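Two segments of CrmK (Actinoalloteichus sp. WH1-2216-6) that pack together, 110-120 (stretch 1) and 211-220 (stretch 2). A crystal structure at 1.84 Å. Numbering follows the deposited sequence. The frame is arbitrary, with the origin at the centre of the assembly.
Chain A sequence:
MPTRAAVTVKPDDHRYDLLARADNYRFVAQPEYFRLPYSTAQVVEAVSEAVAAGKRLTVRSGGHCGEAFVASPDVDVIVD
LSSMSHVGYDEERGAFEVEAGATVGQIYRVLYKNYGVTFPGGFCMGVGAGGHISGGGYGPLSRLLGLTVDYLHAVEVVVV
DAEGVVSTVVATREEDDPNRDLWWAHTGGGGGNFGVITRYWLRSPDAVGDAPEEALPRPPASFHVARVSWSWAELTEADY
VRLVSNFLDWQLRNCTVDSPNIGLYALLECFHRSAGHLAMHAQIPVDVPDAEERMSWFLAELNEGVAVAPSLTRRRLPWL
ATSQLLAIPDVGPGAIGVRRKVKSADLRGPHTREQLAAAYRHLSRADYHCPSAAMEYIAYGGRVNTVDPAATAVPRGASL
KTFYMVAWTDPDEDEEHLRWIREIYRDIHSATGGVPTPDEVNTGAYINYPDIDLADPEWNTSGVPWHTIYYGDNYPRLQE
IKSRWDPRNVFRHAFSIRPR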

# COMPACT_ATOMS: atom_id res chain seq x y z
N VAL A 110 7.34 3.74 -10.67
CA VAL A 110 7.48 3.90 -12.11
C VAL A 110 8.80 4.57 -12.52
O VAL A 110 9.51 4.12 -13.43
CB VAL A 110 6.29 4.69 -12.69
CG1 VAL A 110 6.51 4.98 -14.17
CG2 VAL A 110 5.00 3.88 -12.52
N LEU A 111 9.09 5.71 -11.91
CA LEU A 111 10.29 6.48 -12.19
C LEU A 111 11.54 5.66 -11.93
O LEU A 111 12.44 5.64 -12.77
CB LEU A 111 10.37 7.75 -11.37
CG LEU A 111 9.37 8.82 -11.78
CD1 LEU A 111 9.68 10.14 -11.07
CD2 LEU A 111 9.28 9.01 -13.28
N TYR A 112 11.57 4.96 -10.81
CA TYR A 112 12.74 4.29 -10.42
C TYR A 112 12.98 3.02 -11.22
O TYR A 112 14.05 2.85 -11.75
CB TYR A 112 12.74 3.98 -8.89
CG TYR A 112 14.11 3.49 -8.53
CD1 TYR A 112 15.18 4.36 -8.47
CD2 TYR A 112 14.37 2.13 -8.39
CE1 TYR A 112 16.47 3.91 -8.19
CE2 TYR A 112 15.64 1.66 -8.11
CZ TYR A 112 16.69 2.53 -8.00
OH TYR A 112 17.94 1.99 -7.73
N LYS A 113 12.00 2.15 -11.36
CA LYS A 113 12.26 0.89 -12.04
C LYS A 113 12.51 1.14 -13.54
O LYS A 113 13.38 0.53 -14.14
CB LYS A 113 11.15 -0.11 -11.82
CG LYS A 113 11.01 -0.55 -10.37
CD LYS A 113 10.05 -1.70 -10.22
CE LYS A 113 9.70 -1.92 -8.77
NZ LYS A 113 9.00 -3.23 -8.64
N ASN A 114 11.78 2.06 -14.13
CA ASN A 114 11.91 2.27 -15.57
C ASN A 114 13.08 3.15 -16.02
O ASN A 114 13.60 2.98 -17.15
CB ASN A 114 10.62 2.81 -16.14
CG ASN A 114 9.53 1.78 -16.09
OD1 ASN A 114 9.54 0.81 -16.83
ND2 ASN A 114 8.58 1.98 -15.20
N TYR A 115 13.46 4.09 -15.17
CA TYR A 115 14.48 5.07 -15.56
C TYR A 115 15.62 5.24 -14.60
O TYR A 115 16.65 5.85 -14.97
CB TYR A 115 13.82 6.41 -15.82
CG TYR A 115 12.55 6.39 -16.67
CD1 TYR A 115 12.61 6.33 -18.05
CD2 TYR A 115 11.29 6.42 -16.08
CE1 TYR A 115 11.45 6.35 -18.84
CE2 TYR A 115 10.12 6.45 -16.85
CZ TYR A 115 10.21 6.38 -18.23
OH TYR A 115 9.05 6.41 -19.00
N GLY A 116 15.43 4.77 -13.37
CA GLY A 116 16.46 4.85 -12.38
C GLY A 116 16.53 6.19 -11.67
O GLY A 116 17.53 6.50 -11.00
N VAL A 117 15.47 6.98 -11.78
CA VAL A 117 15.45 8.35 -11.23
C VAL A 117 14.38 8.48 -10.10
O VAL A 117 13.54 7.59 -9.89
CB VAL A 117 15.24 9.40 -12.38
CG1 VAL A 117 16.17 9.15 -13.53
CG2 VAL A 117 13.84 9.39 -12.97
N THR A 118 14.40 9.59 -9.39
CA THR A 118 13.40 9.90 -8.45
C THR A 118 13.26 11.44 -8.31
O THR A 118 14.07 12.17 -8.85
CB THR A 118 13.73 9.25 -7.11
OG1 THR A 118 12.55 9.16 -6.32
CG2 THR A 118 14.76 10.00 -6.37
N PHE A 119 12.28 11.90 -7.54
CA PHE A 119 12.28 13.29 -7.04
C PHE A 119 11.90 13.27 -5.55
O PHE A 119 11.34 12.30 -5.07
CB PHE A 119 11.33 14.14 -7.84
CG PHE A 119 9.91 13.77 -7.65
CD1 PHE A 119 9.38 12.68 -8.29
CD2 PHE A 119 9.09 14.49 -6.82
CE1 PHE A 119 8.06 12.33 -8.10
CE2 PHE A 119 7.76 14.15 -6.63
CZ PHE A 119 7.25 13.06 -7.26
N PRO A 120 12.26 14.32 -4.80
CA PRO A 120 12.12 14.27 -3.34
C PRO A 120 10.72 14.61 -2.84
O PRO A 120 10.48 15.73 -2.41
CB PRO A 120 13.12 15.32 -2.89
CG PRO A 120 13.13 16.31 -3.99
CD PRO A 120 13.02 15.50 -5.24
N ALA A 211 17.76 12.38 -22.57
CA ALA A 211 17.40 11.07 -22.08
C ALA A 211 16.70 11.17 -20.70
O ALA A 211 17.05 12.00 -19.85
CB ALA A 211 18.61 10.17 -21.99
N PRO A 212 15.71 10.30 -20.50
CA PRO A 212 14.96 10.38 -19.27
C PRO A 212 15.81 10.00 -18.10
O PRO A 212 15.61 10.51 -17.03
CB PRO A 212 13.84 9.35 -19.46
CG PRO A 212 14.16 8.56 -20.69
CD PRO A 212 15.04 9.44 -21.51
N GLU A 213 16.79 9.11 -18.32
CA GLU A 213 17.71 8.72 -17.27
C GLU A 213 18.50 9.89 -16.68
O GLU A 213 19.12 9.75 -15.61
CB GLU A 213 18.67 7.66 -17.78
CG GLU A 213 18.02 6.32 -18.00
CD GLU A 213 17.23 6.22 -19.30
OE1 GLU A 213 17.40 7.04 -20.23
OE2 GLU A 213 16.41 5.29 -19.39
N GLU A 214 18.55 11.00 -17.41
CA GLU A 214 19.23 12.21 -16.95
C GLU A 214 18.29 13.34 -16.55
O GLU A 214 18.75 14.36 -16.04
CB GLU A 214 20.16 12.72 -18.05
CG GLU A 214 21.50 12.01 -18.07
CD GLU A 214 21.42 10.68 -18.75
OE1 GLU A 214 20.91 10.65 -19.89
OE2 GLU A 214 21.87 9.67 -18.15
N ALA A 215 16.98 13.17 -16.80
CA ALA A 215 16.05 14.27 -16.63
C ALA A 215 15.66 14.51 -15.17
O ALA A 215 15.23 15.60 -14.83
CB ALA A 215 14.84 14.08 -17.51
N LEU A 216 15.91 13.55 -14.30
CA LEU A 216 15.72 13.71 -12.85
C LEU A 216 16.87 13.06 -12.12
O LEU A 216 17.56 12.21 -12.70
CB LEU A 216 14.39 13.08 -12.40
CG LEU A 216 13.05 13.84 -12.54
CD1 LEU A 216 11.86 13.00 -12.19
CD2 LEU A 216 13.01 15.16 -11.81
N PRO A 217 17.10 13.42 -10.85
CA PRO A 217 18.25 12.86 -10.15
C PRO A 217 18.14 11.37 -9.86
O PRO A 217 17.04 10.82 -9.77
CB PRO A 217 18.31 13.63 -8.82
CG PRO A 217 17.17 14.57 -8.80
CD PRO A 217 16.41 14.47 -10.09
N ARG A 218 19.30 10.70 -9.78
CA ARG A 218 19.38 9.31 -9.41
C ARG A 218 19.54 9.29 -7.92
O ARG A 218 20.46 9.90 -7.44
CB ARG A 218 20.63 8.66 -10.02
CG ARG A 218 20.49 8.36 -11.49
CD ARG A 218 21.70 7.57 -11.97
NE ARG A 218 22.10 8.09 -13.27
CZ ARG A 218 21.54 7.75 -14.42
NH1 ARG A 218 20.54 6.87 -14.44
NH2 ARG A 218 21.97 8.31 -15.56
N PRO A 219 18.68 8.57 -7.18
CA PRO A 219 18.95 8.56 -5.73
C PRO A 219 20.21 7.74 -5.41
O PRO A 219 20.73 7.04 -6.29
CB PRO A 219 17.73 7.88 -5.17
CG PRO A 219 17.31 6.91 -6.25
CD PRO A 219 17.66 7.58 -7.56
N PRO A 220 20.71 7.80 -4.16
CA PRO A 220 21.82 6.91 -3.75
C PRO A 220 21.39 5.44 -3.87
O PRO A 220 20.23 5.13 -3.68
CB PRO A 220 22.04 7.31 -2.29
CG PRO A 220 21.56 8.73 -2.23
CD PRO A 220 20.32 8.71 -3.07
O HOH W 1 16.71 2.66 -18.29

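Proline-rich segments have few amide hydrogens to offer, so they tend to pack through carbonyl groups and apolar surface. The contact between residues 110-120 and 211-220 of CrmK illustrates the principle: two segments, with touching residues at least 95 apart in sequence, bury 573 Å² together, yet share one direct hydrogen bond. It runs from Thr-118 N to Pro-217 O, at 2.9 Å with an angle of 157° at the hydrogen. The same carbonyl receives a CA-H...O contact, Val-117 CA lying 3.3 Å from Pro-217 O, close to where Val-117 and Arg-218 bring their CA atoms to 4.4 Å.

Leu-216 and Tyr-115 each lose 73 Å² to the opposing segment. Leu-216 points toward stretch 1, its CB 3.8 Å from Val-117 CG2 and its CD1 3.8 Å from Leu-111 CD1, so that it contacts both the helix and the loop that follows. Val-117, with 69 Å² of its own surface covered, also sets CG1 3.5 Å from Leu-216 O, a methyl group against a backbone carbonyl.

Tyr-115, at the last turn of the helix, meets a proline: its CD1 is 3.6 Å from Pro-212 CB, an apolar pairing. Its backbone carbonyl meets the aliphatic part of Glu-213, with Tyr-115 O 3.4 Å from Glu-213 CG. The carboxylate is engaged through water 1, which donates to Glu-213 OE2 at 2.9 Å and, weakly, to Asn-114 O at 3.3 Å. Gly-116 then leaves the helix with positive phi, a conformation that favours glycine.

Pro-219, with 66 Å² covered, meets two side chains of stretch 1: Pro-219 CG is 3.7 Å from Tyr-112 CE1, and Pro-219 CB is 3.8 Å from Thr-118 CG2. Shape and van der Waals contact thus supply most of the interface, while a single amide supplies the direct hydrogen bond.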